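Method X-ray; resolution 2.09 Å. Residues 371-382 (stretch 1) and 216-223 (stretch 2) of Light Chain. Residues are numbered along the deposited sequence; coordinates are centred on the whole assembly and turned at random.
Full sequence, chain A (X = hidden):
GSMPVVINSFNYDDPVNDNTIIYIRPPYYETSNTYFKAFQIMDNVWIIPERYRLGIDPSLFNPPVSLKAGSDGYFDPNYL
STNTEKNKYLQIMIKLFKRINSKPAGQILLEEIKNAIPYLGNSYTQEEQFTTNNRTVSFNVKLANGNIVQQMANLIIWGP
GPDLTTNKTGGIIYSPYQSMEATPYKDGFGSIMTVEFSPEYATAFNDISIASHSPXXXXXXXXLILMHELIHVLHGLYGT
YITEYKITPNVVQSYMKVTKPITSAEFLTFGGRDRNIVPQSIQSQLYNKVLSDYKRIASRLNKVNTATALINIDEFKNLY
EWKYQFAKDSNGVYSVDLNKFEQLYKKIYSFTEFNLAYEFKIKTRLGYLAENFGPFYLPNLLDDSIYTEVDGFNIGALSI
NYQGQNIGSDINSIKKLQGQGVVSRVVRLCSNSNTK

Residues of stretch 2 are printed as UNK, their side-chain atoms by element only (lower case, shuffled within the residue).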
# COMPACT_ATOMS: atom_id res chain seq x y z
N GLU A 371 25.20 -19.91 -1.54
CA GLU A 371 24.59 -20.98 -0.77
C GLU A 371 23.22 -20.51 -0.27
O GLU A 371 23.06 -19.36 0.15
CB GLU A 371 25.49 -21.39 0.41
CG GLU A 371 25.04 -22.67 1.11
CD GLU A 371 26.02 -23.12 2.23
OE1 GLU A 371 27.10 -22.52 2.36
OE2 GLU A 371 25.69 -24.10 2.94
N ASN A 372 22.24 -21.41 -0.33
CA ASN A 372 20.92 -21.17 0.25
C ASN A 372 20.87 -21.73 1.65
O ASN A 372 21.44 -22.79 1.90
CB ASN A 372 19.81 -21.80 -0.60
CG ASN A 372 19.73 -21.21 -1.99
OD1 ASN A 372 19.91 -20.01 -2.18
ND2 ASN A 372 19.50 -22.06 -2.98
N PHE A 373 20.24 -21.01 2.58
CA PHE A 373 20.09 -21.49 3.95
C PHE A 373 18.63 -21.59 4.39
O PHE A 373 17.78 -20.79 3.98
CB PHE A 373 20.86 -20.60 4.94
CG PHE A 373 22.35 -20.58 4.72
CD1 PHE A 373 23.17 -21.48 5.38
CD2 PHE A 373 22.92 -19.69 3.82
CE1 PHE A 373 24.55 -21.47 5.17
CE2 PHE A 373 24.28 -19.67 3.61
CZ PHE A 373 25.11 -20.56 4.28
N GLY A 374 18.33 -22.58 5.22
CA GLY A 374 16.99 -22.73 5.73
C GLY A 374 16.48 -24.12 5.43
O GLY A 374 17.19 -25.10 5.62
N PRO A 375 15.25 -24.22 4.90
CA PRO A 375 14.40 -23.09 4.52
C PRO A 375 13.50 -22.57 5.64
O PRO A 375 13.42 -23.15 6.73
CB PRO A 375 13.56 -23.68 3.39
CG PRO A 375 13.33 -25.08 3.79
CD PRO A 375 14.67 -25.51 4.47
N PHE A 376 12.82 -21.46 5.34
CA PHE A 376 11.99 -20.73 6.30
C PHE A 376 10.54 -20.57 5.86
O PHE A 376 10.26 -20.42 4.68
CB PHE A 376 12.58 -19.34 6.55
CG PHE A 376 13.97 -19.37 7.15
CD1 PHE A 376 14.14 -19.46 8.52
CD2 PHE A 376 15.08 -19.31 6.34
CE1 PHE A 376 15.45 -19.52 9.09
CE2 PHE A 376 16.38 -19.37 6.90
CZ PHE A 376 16.54 -19.46 8.27
N TYR A 377 9.63 -20.61 6.82
CA TYR A 377 8.25 -20.18 6.59
C TYR A 377 8.12 -18.71 6.99
O TYR A 377 8.69 -18.30 8.02
CB TYR A 377 7.32 -21.05 7.39
CG TYR A 377 5.85 -20.71 7.33
CD1 TYR A 377 5.17 -20.72 6.11
CD2 TYR A 377 5.13 -20.45 8.49
CE1 TYR A 377 3.80 -20.45 6.07
CE2 TYR A 377 3.77 -20.17 8.44
CZ TYR A 377 3.11 -20.17 7.23
OH TYR A 377 1.77 -19.90 7.19
N LEU A 378 7.43 -17.91 6.17
CA LEU A 378 7.17 -16.50 6.45
C LEU A 378 5.69 -16.31 6.78
O LEU A 378 4.89 -16.07 5.87
CB LEU A 378 7.51 -15.64 5.23
CG LEU A 378 8.84 -15.94 4.56
CD1 LEU A 378 9.08 -15.04 3.37
CD2 LEU A 378 9.96 -15.80 5.57
N PRO A 379 5.33 -16.41 8.06
CA PRO A 379 3.93 -16.46 8.51
C PRO A 379 3.12 -15.15 8.39
O PRO A 379 1.87 -15.25 8.38
CB PRO A 379 4.06 -16.85 9.97
CG PRO A 379 5.39 -16.30 10.39
CD PRO A 379 6.27 -16.50 9.19
N ASN A 380 3.78 -14.00 8.30
CA ASN A 380 3.07 -12.73 8.39
C ASN A 380 3.35 -11.69 7.32
O ASN A 380 3.50 -10.50 7.63
CB ASN A 380 3.35 -12.09 9.76
CG ASN A 380 2.97 -12.99 10.91
OD1 ASN A 380 3.82 -13.42 11.70
ND2 ASN A 380 1.68 -13.32 10.99
N LEU A 381 3.42 -12.10 6.07
CA LEU A 381 3.67 -11.19 4.97
C LEU A 381 2.52 -10.18 4.85
O LEU A 381 2.71 -9.05 4.37
CB LEU A 381 3.86 -11.97 3.66
CG LEU A 381 5.13 -12.86 3.61
CD1 LEU A 381 5.17 -13.70 2.33
CD2 LEU A 381 6.38 -11.99 3.71
N LEU A 382 1.33 -10.60 5.28
CA LEU A 382 0.14 -9.74 5.17
C LEU A 382 0.05 -8.65 6.24
O LEU A 382 -0.74 -7.74 6.10
CB LEU A 382 -1.13 -10.60 5.24
CG LEU A 382 -1.42 -11.45 4.00
CD1 LEU A 382 -2.56 -12.39 4.32
CD2 LEU A 382 -1.81 -10.51 2.90
N UNK A 216 26.26 -12.99 9.01
CA UNK A 216 24.87 -12.95 9.42
C UNK A 216 24.04 -13.50 8.26
O UNK A 216 24.44 -13.37 7.12
c UNK A 216 24.47 -11.51 9.75
o UNK A 216 25.18 -11.04 10.87
N UNK A 217 22.89 -14.08 8.58
CA UNK A 217 21.95 -14.56 7.57
C UNK A 217 20.86 -13.50 7.30
O UNK A 217 20.42 -12.80 8.22
c UNK A 217 21.39 -18.35 8.43
c UNK A 217 22.77 -17.31 6.59
c UNK A 217 21.29 -15.86 8.02
c UNK A 217 22.18 -17.12 7.98
N UNK A 218 20.46 -13.38 6.04
CA UNK A 218 19.43 -12.43 5.63
C UNK A 218 18.32 -13.16 4.86
O UNK A 218 18.60 -13.92 3.95
c UNK A 218 20.52 -9.18 6.03
c UNK A 218 23.18 -9.93 6.44
c UNK A 218 22.74 -8.71 6.94
c UNK A 218 20.97 -10.40 5.53
c UNK A 218 21.40 -8.32 6.72
c UNK A 218 22.29 -10.77 5.73
c UNK A 218 20.04 -11.32 4.77
N UNK A 219 17.07 -12.96 5.26
CA UNK A 219 15.97 -13.62 4.56
C UNK A 219 15.69 -12.85 3.25
O UNK A 219 15.87 -11.62 3.16
c UNK A 219 14.10 -16.17 4.94
c UNK A 219 14.08 -12.36 5.71
c UNK A 219 13.67 -14.71 4.86
c UNK A 219 14.70 -13.72 5.45
N UNK A 220 15.28 -13.57 2.22
CA UNK A 220 15.03 -12.99 0.92
C UNK A 220 13.64 -12.36 0.90
O UNK A 220 12.71 -12.90 1.50
c UNK A 220 16.65 -14.56 -0.30
c UNK A 220 18.22 -16.31 -1.03
c UNK A 220 15.18 -14.07 -0.18
n UNK A 220 18.41 -17.71 -1.48
c UNK A 220 16.75 -15.88 -1.06
N UNK A 221 13.52 -11.21 0.24
CA UNK A 221 12.23 -10.51 0.06
C UNK A 221 11.43 -11.24 -1.04
O UNK A 221 11.88 -11.31 -2.15
o UNK A 221 11.19 -7.06 0.11
c UNK A 221 11.19 -8.21 -0.38
c UNK A 221 12.48 -9.05 -0.31
o UNK A 221 10.19 -8.73 -0.93
N UNK A 222 10.24 -11.78 -0.71
CA UNK A 222 9.45 -12.49 -1.74
C UNK A 222 9.15 -11.67 -2.98
O UNK A 222 9.00 -12.28 -4.03
c UNK A 222 8.55 -12.99 0.42
c UNK A 222 8.14 -12.84 -0.99
c UNK A 222 9.63 -11.89 0.63
N UNK A 223 9.10 -10.33 -2.90
CA UNK A 223 8.83 -9.54 -4.10
C UNK A 223 10.01 -9.63 -5.10
O UNK A 223 9.81 -9.64 -6.33
c UNK A 223 8.54 -8.07 -3.73

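Position 216 opens the stretch on a strand with one carbon and one oxygen beyond CA, too far away to touch stretch 1. A lone hydroxyl on a single carbon is Ser-216.

Position 217 carries four carbons forked at the second, and CA-to-CB points toward stretch 1. One terminal carbon lies over a face of the Phe-373 ring. The fork marks Leu-217: its CD2 sits 4.0 Å from the centroid of the Phe-373 ring and 26° off the ring normal, a CH-pi contact, with Phe-373 CD2 the nearest ring atom at 3.7 Å.

Position 218 shows one carbon and then a six-carbon ring with no heteroatom. It is out of reach of stretch 1, as the alternation of a strand leads one to expect. This is Phe-218.

Position 219 returns toward stretch 1 with four carbons, forked at the first, one arm two carbons long; the longer arm reaches Phe-376 and Leu-378. Beta branching with unequal arms means Ile-219. Its longer arm serves two partners: CD1 approaches Phe-376 CD2 at 3.6 Å, and CG1 lies 3.9 Å from Leu-378 CD2. Chi1 is t and chi2 is p.

Position 220 has four carbons in a row ending in nitrogen. CA-to-CB points sideways, but the extended chain brings its end to Asn-372. The terminal nitrogen identifies Lys-220, whose NZ stands 2.8 Å from Asn-372 OD1; NZ is hydrogen-bonded elsewhere in the structure, so this buried amine has a partner there.

Position 221 bears two carbons, the second carrying two oxygens, and touches nothing on stretch 1. This carboxylate is Asp-221, the N-cap of the helix that follows: its OD1 accepts from the backbone N of position 223 at 2.8 Å.

Position 222 has three carbons closing a ring onto its own backbone nitrogen, and the ring meets two leucines. Pro-222 places CG 3.6 Å from Leu-378 CD1 and 3.9 Å from Leu-381 CD1.

Position 223 has a single side-chain carbon, out of reach of stretch 1. It is Ala-223, whose backbone N completes the cap.

The rule here is side-chain packing: the clear cross-stretch interactions are all apolar, and together the two stretches bury 389 Å². Leu-217 and Ile-219, two residues apart on a strand, both face stretch 1 and pair with Phe-373 and Phe-376. After the strand ends, Pro-222 extends the apolar surface to Leu-378 and Leu-381, while Leu-378 bridges Ile-219 and Pro-222. Lys-220 adds a polar approach at Asn-372, and Asp-221 caps the helix start where Pro-222 makes its contacts.

Stretch 2 (216-223) SLFIKDPA
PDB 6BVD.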